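Local structure of Rod shape-determining protein (MreC) (Helicobacter pylori, 5LP5) at the interface of chains C and A and the interface of chains A and B. The protein binds penicillin-binding protein 2 to form the core of a bacterial cell wall synthesis complex and probably takes part in setting rod shape. Residues are numbered along the deposited sequence; one frame, centred on the assembly and turned at random. Chains: chain A/B, Rod shape-determining protein (MreC); chain C, Penicillin-binding protein 2 (Pbp2).

Contact 1: the interface of chains C and A. Residues chain C 69, 127, 147; chain A 182-184, 221-222.
C:Pro147 of PBP2 presses its ring against two aromatic side chains of MreC, A:Phe182 and A:Tyr222, and with C:Leu69 it supplies most of the surface that PBP2 buries in this patch of the PBP2-MreC interface. Its CG, the outer corner of the pyrrolidine, lies 3.7 Å from CD1 of A:Phe182, and the same atom is 3.7 Å from CE2 of A:Tyr222. The proline side chain runs nearly perpendicular to that of A:Phe182 and meets A:Tyr222 at a slant. A proline suits the place, being rigid, compact and apolar. The two aromatic residues brace each other, since CD1 of A:Phe182 sits over one face of the A:Tyr222 ring, near its rim.

With CG anti to the backbone N (chi1 -174°), C:Leu69 extends toward MreC and both methyls reach it. CD2 comes 3.9 Å from CB of A:Tyr222, while CD1 faces the backbone carbonyl of A:Thr221; a forked leucine can cover both. Tyrosine suits position 127 because its phenol reaches a backbone carbonyl: OH of C:Tyr127 donates a hydrogen bond of 2.5 Å to O of A:Phe182. The donor stands 44° out of the carbonyl plane, whereas the A:Phe182 O lies in the plane of the C:Tyr127 ring, at its edge.

In PBP2 the patch draws on strands 66-76 and 144-152 and the start of helix 127-130, all in the dimerisation-domain region; in MreC it lies where strand 178-183 ends and just before strand 223-228.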
loop_
_atom_site.group_PDB
_atom_site.type_symbol
_atom_site.label_atom_id
_atom_site.label_comp_id
_atom_site.label_asym_id
_atom_site.label_seq_id
_atom_site.Cartn_x
_atom_site.Cartn_y
_atom_site.Cartn_z
ATOM N N LEU C 69 -2.833 0.727 4.014
ATOM C CA LEU C 69 -4.006 -0.085 4.210
ATOM C C LEU C 69 -5.123 0.754 4.811
ATOM O O LEU C 69 -5.010 1.298 5.893
ATOM C CB LEU C 69 -3.659 -1.256 5.110
ATOM C CG LEU C 69 -4.732 -2.291 5.326
ATOM C CD1 LEU C 69 -5.334 -2.745 4.006
ATOM C CD2 LEU C 69 -4.132 -3.476 6.079
ATOM N N TYR C 127 -7.353 3.747 8.938
ATOM C CA TYR C 127 -7.431 2.589 9.810
ATOM C C TYR C 127 -7.934 3.056 11.172
ATOM O O TYR C 127 -8.791 2.424 11.769
ATOM C CB TYR C 127 -6.062 1.915 9.911
ATOM C CG TYR C 127 -6.088 0.436 10.182
ATOM C CD1 TYR C 127 -5.840 -0.470 9.177
ATOM C CD2 TYR C 127 -6.310 -0.053 11.461
ATOM C CE1 TYR C 127 -5.851 -1.831 9.419
ATOM C CE2 TYR C 127 -6.322 -1.409 11.724
ATOM C CZ TYR C 127 -6.100 -2.297 10.697
ATOM O OH TYR C 127 -6.120 -3.656 10.934
ATOM N N PRO C 147 -10.951 -4.086 3.337
ATOM C CA PRO C 147 -9.617 -3.511 3.199
ATOM C C PRO C 147 -9.277 -3.154 1.755
ATOM O O PRO C 147 -9.487 -3.961 0.846
ATOM C CB PRO C 147 -8.711 -4.634 3.696
ATOM C CG PRO C 147 -9.454 -5.872 3.359
ATOM C CD PRO C 147 -10.914 -5.550 3.477
ATOM N N PHE A 182 -6.877 -8.306 8.787
ATOM C CA PHE A 182 -6.581 -6.943 8.324
ATOM C C PHE A 182 -5.297 -6.304 8.850
ATOM O O PHE A 182 -5.226 -5.110 9.092
ATOM C CB PHE A 182 -7.776 -6.022 8.549
ATOM C CG PHE A 182 -9.089 -6.604 8.101
ATOM C CD1 PHE A 182 -9.233 -7.201 6.844
ATOM C CD2 PHE A 182 -10.160 -6.630 8.984
ATOM C CE1 PHE A 182 -10.442 -7.756 6.470
ATOM C CE2 PHE A 182 -11.387 -7.155 8.600
ATOM C CZ PHE A 182 -11.527 -7.720 7.341
ATOM N N ILE A 183 -4.260 -7.111 8.943
ATOM C CA ILE A 183 -2.936 -6.680 9.387
ATOM C C ILE A 183 -2.099 -6.183 8.207
ATOM O O ILE A 183 -2.099 -6.788 7.128
ATOM C CB ILE A 183 -2.191 -7.865 10.006
ATOM C CG1 ILE A 183 -3.044 -8.538 11.078
ATOM C CG2 ILE A 183 -0.856 -7.456 10.575
ATOM C CD1 ILE A 183 -2.570 -9.929 11.473
ATOM N N VAL A 184 -1.356 -5.112 8.422
ATOM C CA VAL A 184 -0.517 -4.559 7.348
ATOM C C VAL A 184 0.504 -5.583 6.880
ATOM O O VAL A 184 1.092 -6.269 7.680
ATOM C CB VAL A 184 0.203 -3.239 7.762
ATOM C CG1 VAL A 184 -0.791 -2.157 8.130
ATOM C CG2 VAL A 184 1.092 -3.452 8.951
ATOM N N THR A 221 -2.925 -7.622 0.154
ATOM C CA THR A 221 -3.122 -6.237 0.622
ATOM C C THR A 221 -3.110 -6.176 2.163
ATOM O O THR A 221 -2.998 -5.112 2.772
ATOM C CB THR A 221 -4.390 -5.572 0.049
ATOM O OG1 THR A 221 -5.519 -5.849 0.877
ATOM C CG2 THR A 221 -4.662 -6.060 -1.384
ATOM N N TYR A 222 -3.203 -7.344 2.775
ATOM C CA TYR A 222 -3.183 -7.497 4.204
ATOM C C TYR A 222 -2.870 -8.964 4.534
ATOM O O TYR A 222 -2.865 -9.824 3.649
ATOM C CB TYR A 222 -4.545 -7.088 4.773
ATOM C CG TYR A 222 -5.666 -8.054 4.476
ATOM C CD1 TYR A 222 -6.075 -8.984 5.426
ATOM C CD2 TYR A 222 -6.318 -8.040 3.245
ATOM C CE1 TYR A 222 -7.116 -9.859 5.172
ATOM C CE2 TYR A 222 -7.367 -8.913 2.975
ATOM C CZ TYR A 222 -7.747 -9.827 3.935
ATOM O OH TYR A 222 -8.765 -10.697 3.661
#

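Contact 2: the interface of chains A and B. Residues chain A 233-235, 238; chain B 160, 165, 167, 200.
The loop leading into the 3-10 helix 235-238 of chain A, and that helix itself, meet the loop at B:Gln165 and the start of strand 166-172 of chain B, with strand 158-161 and the loop at B:Leu200 alongside. Both chains are MreC, and all the residues here fall in the family's barrel-core region; the patch belongs to an MreC-MreC interface of the deposited assembly, which may or may not reflect a pairing in cells.

Two backbone hydrogen bonds register the chains. The amide N of B:Leu167 donates to the carbonyl O of A:Ser233 at 2.8 Å, and the amide N of A:Ala235 donates to the carbonyl O of B:Gln165 at 2.9 Å, with an angle of 158° at the hydrogen. Backbone pairing of this kind asks little of side-chain identity. The hydroxyl OG of A:Ser233 adds a weak bond to the carbonyl O of B:Leu167.

Side chains fill in around these bonds. B:Leu167 splits its branches: CD2 lies 3.6 Å from CB of A:Ala235, while CD1 touches CD1 of A:Leu238. With CG anti to the carbonyl carbon (chi1 -71°), its fork is directed toward the helix. The small methyl of A:Ala235 probably allows the close backbone approach, and it also contacts CB of B:Gln165 at 3.8 Å and the sulfur SD of B:Met160 at 4.0 Å. A:Leu238 lies roughly at right angles to B:Leu200, whose CD2 branch reaches its CB at 4.0 Å.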
loop_
_atom_site.group_PDB
_atom_site.type_symbol
_atom_site.label_atom_id
_atom_site.label_comp_id
_atom_site.label_asym_id
_atom_site.label_seq_id
_atom_site.Cartn_x
_atom_site.Cartn_y
_atom_site.Cartn_z
ATOM N N SER A 233 -14.299 -23.241 23.075
ATOM C CA SER A 233 -15.333 -24.207 23.367
ATOM C C SER A 233 -15.210 -24.572 24.835
ATOM O O SER A 233 -15.768 -25.574 25.214
ATOM C CB SER A 233 -15.049 -25.485 22.487
ATOM O OG SER A 233 -16.166 -26.165 21.871
ATOM N N GLY A 234 -14.502 -23.792 25.665
ATOM C CA GLY A 234 -14.089 -24.274 26.991
ATOM C C GLY A 234 -14.990 -23.847 28.139
ATOM O O GLY A 234 -15.075 -22.661 28.450
ATOM N N ALA A 235 -15.615 -24.816 28.802
ATOM C CA ALA A 235 -16.691 -24.535 29.739
ATOM C C ALA A 235 -16.271 -23.843 31.029
ATOM O O ALA A 235 -17.117 -23.248 31.706
ATOM C CB ALA A 235 -17.438 -25.810 30.077
ATOM N N LEU A 238 -16.940 -19.950 30.977
ATOM C CA LEU A 238 -18.274 -19.404 30.810
ATOM C C LEU A 238 -18.889 -19.099 32.166
ATOM O O LEU A 238 -19.936 -18.462 32.264
ATOM C CB LEU A 238 -19.122 -20.298 29.908
ATOM C CG LEU A 238 -18.855 -20.068 28.406
ATOM C CD1 LEU A 238 -19.640 -21.025 27.518
ATOM C CD2 LEU A 238 -19.153 -18.638 27.967
ATOM N N MET B 160 -20.104 -31.338 28.578
ATOM C CA MET B 160 -18.681 -30.990 28.484
ATOM C C MET B 160 -17.810 -32.243 28.508
ATOM O O MET B 160 -18.089 -33.185 29.232
ATOM C CB MET B 160 -18.295 -30.015 29.591
ATOM C CG MET B 160 -18.495 -30.535 31.000
ATOM S SD MET B 160 -18.230 -29.179 32.173
ATOM C CE MET B 160 -18.523 -30.019 33.720
ATOM N N GLN B 165 -13.004 -29.625 29.543
ATOM C CA GLN B 165 -14.418 -29.316 29.533
ATOM C C GLN B 165 -14.875 -28.721 28.194
ATOM O O GLN B 165 -15.501 -27.650 28.147
ATOM C CB GLN B 165 -14.742 -28.391 30.709
ATOM C CG GLN B 165 -14.187 -28.879 32.041
ATOM C CD GLN B 165 -14.903 -28.309 33.278
ATOM O OE1 GLN B 165 -15.391 -27.179 33.294
ATOM N NE2 GLN B 165 -14.966 -29.110 34.322
ATOM N N LEU B 167 -17.059 -28.105 25.068
ATOM C CA LEU B 167 -18.512 -28.024 24.958
ATOM C C LEU B 167 -19.076 -28.614 23.681
ATOM O O LEU B 167 -18.473 -28.526 22.599
ATOM C CB LEU B 167 -18.954 -26.560 25.056
ATOM C CG LEU B 167 -18.811 -25.940 26.443
ATOM C CD1 LEU B 167 -19.056 -24.442 26.374
ATOM C CD2 LEU B 167 -19.772 -26.601 27.423
ATOM N N LEU B 200 -24.460 -25.320 32.112
ATOM C CA LEU B 200 -24.620 -23.941 31.669
ATOM C C LEU B 200 -25.959 -23.678 30.987
ATOM O O LEU B 200 -26.304 -22.519 30.721
ATOM C CB LEU B 200 -23.508 -23.516 30.722
ATOM C CG LEU B 200 -22.055 -23.880 31.029
ATOM C CD1 LEU B 200 -21.238 -24.091 29.755
ATOM C CD2 LEU B 200 -21.426 -22.827 31.898
#

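Contact 3: the interface of chains A and B. Residues chain A 110, 175, 232-233; chain B 184-186.
B:Val184 is the chief contributor from chain B to this second MreC-MreC patch, again of a pairing that may not occur in cells. CG2 packs 3.6 Å from CB of A:Ser233, while CG1 lies between the serine hydroxyl and A:His110. CG1 is 3.8 Å from CE1 of A:His110 and lies in the plane of the imidazole, so that the histidine offers its edge and not a face. A branched valine suits this place because a short side chain can touch two neighbours at once. Its CG1 is anti to the carbonyl carbon (chi1 -64°), and this rotation turns CG1 toward the histidine edge and CG2 toward the serine.

Further along the same loop, the ring of B:Pro185 appears to lie against the backbone carbonyl of A:Lys175, though that lysine is poorly ordered and the contact is doubtful. A:Leu232, just before the serine, extends the apolar surface of chain A. The proline ring fixes the phi of B:Pro185 and restrains the backbone of B:Val184, which may steady that valine. At the far end of this short segment, the hydroxyl OG of B:Ser186 rests 3.5 Å from the CD1 methyl of A:Leu232.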
loop_
_atom_site.group_PDB
_atom_site.type_symbol
_atom_site.label_atom_id
_atom_site.label_comp_id
_atom_site.label_asym_id
_atom_site.label_seq_id
_atom_site.Cartn_x
_atom_site.Cartn_y
_atom_site.Cartn_z
ATOM N N HIS A 110 -21.692 -20.696 20.637
ATOM C CA HIS A 110 -21.078 -19.380 20.623
ATOM C C HIS A 110 -22.095 -18.248 20.846
ATOM O O HIS A 110 -21.785 -17.091 20.538
ATOM C CB HIS A 110 -20.319 -19.175 19.299
ATOM C CG HIS A 110 -19.469 -20.342 18.891
ATOM N ND1 HIS A 110 -18.245 -20.626 19.453
ATOM C CD2 HIS A 110 -19.701 -21.320 17.987
ATOM C CE1 HIS A 110 -17.754 -21.721 18.901
ATOM N NE2 HIS A 110 -18.613 -22.155 17.999
ATOM N N LYS A 175 -13.627 -22.811 9.730
ATOM C CA LYS A 175 -13.351 -23.869 10.706
ATOM C C LYS A 175 -13.538 -23.377 12.137
ATOM O O LYS A 175 -13.030 -23.986 13.081
ATOM C CB LYS A 175 -11.915 -24.383 10.540
ATOM C CG LYS A 175 -11.490 -24.662 9.120
ATOM C CD LYS A 175 -9.997 -24.884 9.005
ATOM C CE LYS A 175 -9.677 -25.100 7.533
ATOM N NZ LYS A 175 -8.231 -25.336 7.247
ATOM N N LEU A 232 -12.326 -20.743 23.022
ATOM C CA LEU A 232 -13.398 -21.189 22.105
ATOM C C LEU A 232 -14.524 -21.951 22.820
ATOM O O LEU A 232 -15.564 -21.392 23.097
ATOM C CB LEU A 232 -12.849 -22.060 20.930
ATOM C CG LEU A 232 -12.045 -21.345 19.845
ATOM C CD1 LEU A 232 -11.475 -22.320 18.838
ATOM C CD2 LEU A 232 -12.914 -20.309 19.141
ATOM N N SER A 233 -14.299 -23.241 23.075
ATOM C CA SER A 233 -15.333 -24.207 23.367
ATOM C C SER A 233 -15.210 -24.572 24.835
ATOM O O SER A 233 -15.768 -25.574 25.214
ATOM C CB SER A 233 -15.049 -25.485 22.487
ATOM O OG SER A 233 -16.166 -26.165 21.871
ATOM N N VAL B 184 -16.163 -27.784 18.153
ATOM C CA VAL B 184 -15.207 -27.100 17.299
ATOM C C VAL B 184 -14.145 -28.092 16.822
ATOM O O VAL B 184 -13.658 -28.914 17.592
ATOM C CB VAL B 184 -14.545 -25.899 18.003
ATOM C CG1 VAL B 184 -15.585 -24.837 18.320
ATOM C CG2 VAL B 184 -13.815 -26.323 19.264
ATOM N N PRO B 185 -13.762 -28.010 15.548
ATOM C CA PRO B 185 -12.823 -28.999 15.019
ATOM C C PRO B 185 -11.416 -28.916 15.616
ATOM O O PRO B 185 -10.676 -29.884 15.601
ATOM C CB PRO B 185 -12.791 -28.701 13.513
ATOM C CG PRO B 185 -13.794 -27.604 13.274
ATOM C CD PRO B 185 -14.092 -26.959 14.576
ATOM N N SER B 186 -11.057 -27.754 16.133
ATOM C CA SER B 186 -9.732 -27.536 16.669
ATOM C C SER B 186 -9.589 -28.020 18.102
ATOM O O SER B 186 -8.508 -27.943 18.653
ATOM C CB SER B 186 -9.393 -26.048 16.603
ATOM O OG SER B 186 -10.291 -25.284 17.399
#

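Contact 1 joins PBP2 to MreC, whereas contacts 2 and 3 are parts of one interface between two MreC copies. Contacts 2 and 3 share A:Ser233, and their C-alpha centres are about 11 Å apart. The centre of contact 1 lies about 34 Å from that of contact 2 and 26 Å from that of contact 3, so one MreC chain holds PBP2 and a second MreC through separate surfaces. The loop beginning at residue 184 faces PBP2 in chain A and MreC in chain B, where the MreC partner takes this surface. Whether such pairing continues in cells the structure alone does not show.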